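Long-range contact in GCN5-related N-acetyltransferase (Anabaena variabilis, PDB 2OZG), which binds coenzyme A and probably transfers acetyl groups from acetyl-CoA to amines, perhaps those of aminoglycosides, as a member of the GNAT family: residues Leu125-Ser137 and Ile349-Thr361. Residues are numbered along the deposited sequence; the frame is centred on the assembly and turned at random.
With COA (coenzyme A), chain C.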
loop_
_atom_site.group_PDB
_atom_site.type_symbol
_atom_site.label_atom_id
_atom_site.label_comp_id
_atom_site.label_asym_id
_atom_site.label_seq_id
_atom_site.Cartn_x
_atom_site.Cartn_y
_atom_site.Cartn_z
ATOM N N LEU A 125 -33.603 -1.659 2.136
ATOM C CA LEU A 125 -34.545 -1.137 3.133
ATOM C C LEU A 125 -35.416 0.013 2.595
ATOM O O LEU A 125 -36.666 -0.022 2.628
ATOM C CB LEU A 125 -33.770 -0.661 4.355
ATOM C CG LEU A 125 -34.540 0.238 5.365
ATOM C CD1 LEU A 125 -35.636 -0.587 5.944
ATOM C CD2 LEU A 125 -33.620 0.746 6.456
ATOM N N TYR A 126 -34.764 1.052 2.107
ATOM C CA TYR A 126 -35.517 2.211 1.625
ATOM C C TYR A 126 -36.355 1.964 0.373
ATOM O O TYR A 126 -37.393 2.535 0.244
ATOM C CB TYR A 126 -34.609 3.389 1.516
ATOM C CG TYR A 126 -33.946 3.677 2.841
ATOM C CD1 TYR A 126 -34.649 4.265 3.861
ATOM C CD2 TYR A 126 -32.598 3.367 3.051
ATOM C CE1 TYR A 126 -34.039 4.558 5.075
ATOM C CE2 TYR A 126 -31.979 3.627 4.255
ATOM C CZ TYR A 126 -32.699 4.221 5.261
ATOM O OH TYR A 126 -32.133 4.515 6.436
ATOM N N ARG A 127 -35.890 1.110 -0.543
ATOM C CA ARG A 127 -36.690 0.730 -1.696
ATOM C C ARG A 127 -37.963 0.001 -1.255
ATOM O O ARG A 127 -38.997 0.127 -1.922
ATOM C CB ARG A 127 -35.872 -0.142 -2.653
ATOM C CG ARG A 127 -34.763 0.639 -3.323
ATOM C CD ARG A 127 -33.874 -0.231 -4.169
ATOM N NE ARG A 127 -33.124 0.550 -5.144
ATOM C CZ ARG A 127 -32.064 0.091 -5.803
ATOM N NH1 ARG A 127 -31.578 -1.101 -5.511
ATOM N NH2 ARG A 127 -31.480 0.832 -6.736
ATOM N N LYS A 128 -37.907 -0.759 -0.154
ATOM C CA LYS A 128 -39.130 -1.394 0.373
ATOM C C LYS A 128 -40.145 -0.316 0.704
ATOM O O LYS A 128 -41.304 -0.566 0.628
ATOM C CB LYS A 128 -38.913 -2.244 1.646
ATOM C CG LYS A 128 -38.331 -3.610 1.425
ATOM C CD LYS A 128 -38.419 -4.506 2.679
ATOM C CE LYS A 128 -39.832 -5.149 2.909
ATOM N NZ LYS A 128 -40.236 -6.248 1.925
ATOM N N ALA A 129 -39.718 0.910 1.002
ATOM C CA ALA A 129 -40.680 1.965 1.323
ATOM C C ALA A 129 -40.907 2.963 0.204
ATOM O O ALA A 129 -41.470 4.056 0.451
ATOM C CB ALA A 129 -40.233 2.700 2.598
ATOM N N GLY A 130 -40.410 2.631 -0.990
ATOM C CA GLY A 130 -40.555 3.490 -2.168
ATOM C C GLY A 130 -39.564 4.577 -2.493
ATOM O O GLY A 130 -39.843 5.393 -3.410
ATOM N N TYR A 131 -38.448 4.631 -1.755
ATOM C CA TYR A 131 -37.326 5.538 -2.079
ATOM C C TYR A 131 -36.574 4.943 -3.260
ATOM O O TYR A 131 -36.475 3.721 -3.377
ATOM C CB TYR A 131 -36.316 5.688 -0.917
ATOM C CG TYR A 131 -36.790 6.546 0.232
ATOM C CD1 TYR A 131 -37.582 6.034 1.221
ATOM C CD2 TYR A 131 -36.412 7.880 0.322
ATOM C CE1 TYR A 131 -38.066 6.826 2.228
ATOM C CE2 TYR A 131 -36.855 8.692 1.366
ATOM C CZ TYR A 131 -37.670 8.173 2.301
ATOM O OH TYR A 131 -38.117 8.961 3.344
ATOM N N GLU A 132 -35.997 5.815 -4.102
ATOM C CA GLU A 132 -35.146 5.336 -5.182
ATOM C C GLU A 132 -34.005 6.271 -5.468
ATOM O O GLU A 132 -34.078 7.443 -5.189
ATOM C CB GLU A 132 -35.952 5.094 -6.470
ATOM C CG GLU A 132 -35.192 4.373 -7.641
ATOM C CD GLU A 132 -34.542 3.033 -7.220
ATOM O OE1 GLU A 132 -33.398 3.060 -6.717
ATOM O OE2 GLU A 132 -35.160 1.973 -7.412
ATOM N N GLN A 133 -32.926 5.738 -6.039
ATOM C CA GLN A 133 -31.828 6.594 -6.480
ATOM C C GLN A 133 -32.386 7.748 -7.263
ATOM O O GLN A 133 -33.217 7.565 -8.147
ATOM C CB GLN A 133 -30.841 5.832 -7.344
ATOM C CG GLN A 133 -30.199 4.656 -6.618
ATOM C CD GLN A 133 -29.086 4.062 -7.421
ATOM O OE1 GLN A 133 -29.023 4.295 -8.624
ATOM N NE2 GLN A 133 -28.154 3.320 -6.749
ATOM N N ALA A 134 -31.929 8.960 -6.944
ATOM C CA ALA A 134 -32.512 10.119 -7.532
ATOM C C ALA A 134 -31.569 11.304 -7.716
ATOM O O ALA A 134 -31.931 12.258 -8.396
ATOM C CB ALA A 134 -33.703 10.545 -6.692
ATOM N N GLY A 135 -30.371 11.260 -7.134
ATOM C CA GLY A 135 -29.437 12.348 -7.330
ATOM C C GLY A 135 -28.052 11.923 -6.934
ATOM O O GLY A 135 -27.865 10.882 -6.281
ATOM N N SER A 136 -27.104 12.773 -7.252
ATOM C CA SER A 136 -25.705 12.472 -6.977
ATOM C C SER A 136 -25.003 13.392 -5.999
ATOM O O SER A 136 -25.441 14.514 -5.761
ATOM C CB SER A 136 -24.940 12.501 -8.304
ATOM O OG SER A 136 -25.511 11.565 -9.218
ATOM N N SER A 137 -23.936 12.856 -5.383
ATOM C CA SER A 137 -22.996 13.644 -4.592
ATOM C C SER A 137 -21.677 13.005 -4.984
ATOM O O SER A 137 -21.606 11.797 -5.203
ATOM C CB SER A 137 -23.207 13.554 -3.080
ATOM O OG SER A 137 -23.140 12.189 -2.661
ATOM N N ILE A 349 -43.966 4.026 -7.875
ATOM C CA ILE A 349 -43.565 5.267 -7.242
ATOM C C ILE A 349 -42.013 5.439 -7.243
ATOM O O ILE A 349 -41.504 6.567 -7.278
ATOM C CB ILE A 349 -44.209 5.342 -5.819
ATOM C CG1 ILE A 349 -44.202 6.762 -5.301
ATOM C CG2 ILE A 349 -43.529 4.390 -4.801
ATOM C CD1 ILE A 349 -45.186 7.667 -6.076
ATOM N N LYS A 350 -41.256 4.321 -7.281
ATOM C CA LYS A 350 -39.803 4.372 -7.354
ATOM C C LYS A 350 -39.301 4.864 -8.676
ATOM O O LYS A 350 -38.347 5.652 -8.703
ATOM C CB LYS A 350 -39.119 3.055 -7.045
ATOM C CG LYS A 350 -39.406 2.583 -5.630
ATOM C CD LYS A 350 -38.598 1.392 -5.196
ATOM C CE LYS A 350 -38.724 0.118 -6.046
ATOM N NZ LYS A 350 -40.077 -0.419 -6.147
ATOM N N GLY A 351 -39.936 4.395 -9.769
ATOM C CA GLY A 351 -39.577 4.839 -11.096
ATOM C C GLY A 351 -39.812 6.338 -11.220
ATOM O O GLY A 351 -39.043 7.045 -11.855
ATOM N N LEU A 352 -40.886 6.816 -10.588
ATOM C CA LEU A 352 -41.279 8.217 -10.664
ATOM C C LEU A 352 -40.290 9.107 -9.987
ATOM O O LEU A 352 -40.090 10.235 -10.422
ATOM C CB LEU A 352 -42.665 8.410 -10.038
ATOM C CG LEU A 352 -43.240 9.845 -10.116
ATOM C CD1 LEU A 352 -43.290 10.308 -11.546
ATOM C CD2 LEU A 352 -44.577 9.932 -9.492
ATOM N N ALA A 353 -39.674 8.631 -8.892
ATOM C CA ALA A 353 -38.628 9.398 -8.236
ATOM C C ALA A 353 -37.446 9.722 -9.169
ATOM O O ALA A 353 -36.972 10.852 -9.197
ATOM C CB ALA A 353 -38.102 8.636 -7.052
ATOM N N SER A 354 -36.976 8.706 -9.906
ATOM C CA SER A 354 -35.797 8.851 -10.751
ATOM C C SER A 354 -36.175 9.692 -11.951
ATOM O O SER A 354 -35.368 10.475 -12.402
ATOM C CB SER A 354 -35.249 7.537 -11.195
ATOM O OG SER A 354 -34.975 6.650 -10.120
ATOM N N LEU A 355 -37.414 9.531 -12.427
ATOM C CA LEU A 355 -37.915 10.314 -13.550
ATOM C C LEU A 355 -38.002 11.790 -13.172
ATOM O O LEU A 355 -37.538 12.671 -13.908
ATOM C CB LEU A 355 -39.316 9.829 -13.935
ATOM C CG LEU A 355 -40.001 10.577 -15.101
ATOM C CD1 LEU A 355 -39.258 10.356 -16.385
ATOM C CD2 LEU A 355 -41.452 10.194 -15.257
ATOM N N TYR A 356 -38.596 12.040 -12.001
ATOM C CA TYR A 356 -38.814 13.395 -11.469
ATOM C C TYR A 356 -37.576 14.236 -11.333
ATOM O O TYR A 356 -37.552 15.416 -11.670
ATOM C CB TYR A 356 -39.448 13.274 -10.085
ATOM C CG TYR A 356 -39.844 14.566 -9.347
ATOM C CD1 TYR A 356 -38.957 15.248 -8.570
ATOM C CD2 TYR A 356 -41.126 15.025 -9.379
ATOM C CE1 TYR A 356 -39.351 16.395 -7.831
ATOM C CE2 TYR A 356 -41.510 16.190 -8.683
ATOM C CZ TYR A 356 -40.621 16.847 -7.909
ATOM O OH TYR A 356 -41.032 17.997 -7.221
ATOM N N THR A 357 -36.512 13.626 -10.839
ATOM C CA THR A 357 -35.238 14.350 -10.622
ATOM C C THR A 357 -34.317 14.514 -11.811
ATOM O O THR A 357 -33.310 15.240 -11.720
ATOM C CB THR A 357 -34.409 13.602 -9.549
ATOM O OG1 THR A 357 -34.058 12.314 -10.046
ATOM C CG2 THR A 357 -35.195 13.499 -8.288
ATOM N N SER A 358 -34.646 13.869 -12.924
ATOM C CA SER A 358 -33.805 13.866 -14.113
ATOM C C SER A 358 -32.495 13.141 -13.937
ATOM O O SER A 358 -31.567 13.366 -14.688
ATOM C CB SER A 358 -33.483 15.299 -14.622
ATOM O OG SER A 358 -34.601 16.091 -14.447
ATOM N N LEU A 359 -32.394 12.236 -12.975
ATOM C CA LEU A 359 -31.167 11.458 -12.855
ATOM C C LEU A 359 -30.987 10.592 -14.104
ATOM O O LEU A 359 -29.870 10.472 -14.647
ATOM C CB LEU A 359 -31.239 10.539 -11.603
ATOM C CG LEU A 359 -29.989 9.702 -11.370
ATOM C CD1 LEU A 359 -28.751 10.547 -11.217
ATOM C CD2 LEU A 359 -30.165 8.779 -10.175
ATOM N N PHE A 360 -32.066 9.893 -14.474
ATOM C CA PHE A 360 -32.123 9.073 -15.675
ATOM C C PHE A 360 -33.248 9.534 -16.544
ATOM O O PHE A 360 -34.289 10.005 -16.032
ATOM C CB PHE A 360 -32.298 7.590 -15.289
ATOM C CG PHE A 360 -31.111 7.059 -14.533
ATOM C CD1 PHE A 360 -29.884 7.020 -15.135
ATOM C CD2 PHE A 360 -31.229 6.635 -13.221
ATOM C CE1 PHE A 360 -28.752 6.539 -14.441
ATOM C CE2 PHE A 360 -30.129 6.159 -12.542
ATOM C CZ PHE A 360 -28.904 6.128 -13.136
ATOM N N THR A 361 -33.039 9.427 -17.862
ATOM C CA THR A 361 -34.019 9.837 -18.840
ATOM C C THR A 361 -35.061 8.774 -18.966
ATOM O O THR A 361 -34.853 7.636 -18.535
ATOM C CB THR A 361 -33.415 10.006 -20.255
ATOM O OG1 THR A 361 -32.871 8.736 -20.706
ATOM C CG2 THR A 361 -32.363 11.105 -20.293
HETATM N N1A COA C . -28.162 -4.358 4.244
HETATM C C2A COA C . -29.126 -4.598 3.335
HETATM N N3A COA C . -30.431 -4.645 3.670
HETATM C C4A COA C . -30.793 -4.457 4.962
HETATM C C5A COA C . -29.831 -4.218 5.939
HETATM C C6A COA C . -28.479 -4.172 5.543
HETATM N N6A COA C . -27.461 -3.942 6.401
HETATM N N7A COA C . -30.506 -4.086 7.106
HETATM C C8A COA C . -31.831 -4.240 6.857
HETATM N N9A COA C . -31.992 -4.463 5.542
HETATM C C1B COA C . -33.244 -4.692 4.762
HETATM C C2B COA C . -33.756 -6.123 4.916
HETATM O O2B COA C . -33.137 -7.038 3.982
HETATM C C3B COA C . -35.261 -5.953 4.752
HETATM O O3B COA C . -35.716 -6.267 3.429
HETATM P P3B COA C . -36.391 -7.717 3.113
HETATM O O7A COA C . -37.796 -7.594 3.678
HETATM O O8A COA C . -36.255 -7.841 1.599
HETATM O O9A COA C . -35.569 -8.741 3.888
HETATM C C4B COA C . -35.566 -4.499 5.103
HETATM O O4B COA C . -34.308 -3.815 5.169
HETATM C C5B COA C . -36.315 -4.365 6.430
HETATM O O5B COA C . -35.461 -4.817 7.491
HETATM P P1A COA C . -35.604 -4.326 9.039
HETATM O O1A COA C . -36.741 -3.338 9.155
HETATM O O2A COA C . -35.628 -5.580 9.913
HETATM O O3A COA C . -34.158 -3.598 9.277
HETATM P P2A COA C . -33.360 -3.550 10.709
HETATM O O4A COA C . -34.419 -3.275 11.780
HETATM O O5A COA C . -32.537 -4.832 10.825
HETATM O O6A COA C . -32.364 -2.234 10.498
HETATM C CBP COA C . -30.159 -0.913 10.382
HETATM C CCP COA C . -30.965 -2.124 10.904
HETATM C CDP COA C . -31.163 0.231 10.254
HETATM C CEP COA C . -29.764 -1.267 8.951
HETATM C CAP COA C . -28.976 -0.589 11.403
HETATM O OAP COA C . -29.266 0.557 12.274
HETATM C C9P COA C . -27.491 -0.424 10.974
HETATM O O9P COA C . -26.683 -1.480 10.764
HETATM N N8P COA C . -26.852 0.759 10.879
HETATM C C7P COA C . -27.214 2.172 11.003
HETATM C C6P COA C . -26.797 2.698 9.639
HETATM C C5P COA C . -28.005 2.856 8.728
HETATM O O5P COA C . -28.827 1.951 8.600
HETATM N N4P COA C . -28.114 4.010 8.052
HETATM C C3P COA C . -29.169 4.365 7.108
HETATM C C2P COA C . -28.904 5.807 6.735
HETATM S S1P COA C . -29.249 6.926 8.155
HETATM O O HOH W 1 -40.775 -0.968 -3.350
HETATM O O HOH W 2 -40.837 7.466 -4.794
#
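The sterol-carrier-like domain docks here on the first GNAT domain: helix 349-357 runs almost parallel to strand 132-137, the two axes 11° apart, with K350 nearest E132 and S354 nearest A134. A134 and G135 form a classic beta bulge facing W286. Two hydroxyls bond to strand carbonyls. S354 OG donates to Q133 O (2.8 Å), nearly in line with the C=O, whereas T357 OG1 donates to A134 O (2.7 Å) in the carbonyl plane, on a lone pair. With OG1 of T357 between its backbone N and carbonyl carbon (chi1 64°), CG2 is left to pack on A134 CB at 3.7 Å. Past the helix end, L359 lays CD2 over the backbone at A134, 3.7 Å from its N. E132 presses CB against K350 O, while its chain bends at chi2 and brings OE1 to R127. NE (3.0 Å) and NH2 of R127 both bond to OE1, which lies in the guanidinium plane and is approached on its syn side, about 20° out of the carboxylate plane; Q133 N takes its anti lone pair. Were E132 an alanine, R127 would probably lose its carboxylate mate and Q133 N its acceptor, leaving the guanidinium held mainly by L273 O of a second subunit. The aliphatic part of K350 crosses E132 and sets CD 3.5 Å from R127 O; its NZ pairs with D348. K128 NZ makes a weak hydrogen bond to the 3'-phosphate of coenzyme A. At this buried junction the hydroxyls thus satisfy the carbonyls of Q133 and A134, Y131 O near K350 CD has no partner in the model, and three donors probably stabilise the E132 carboxylate as an anion.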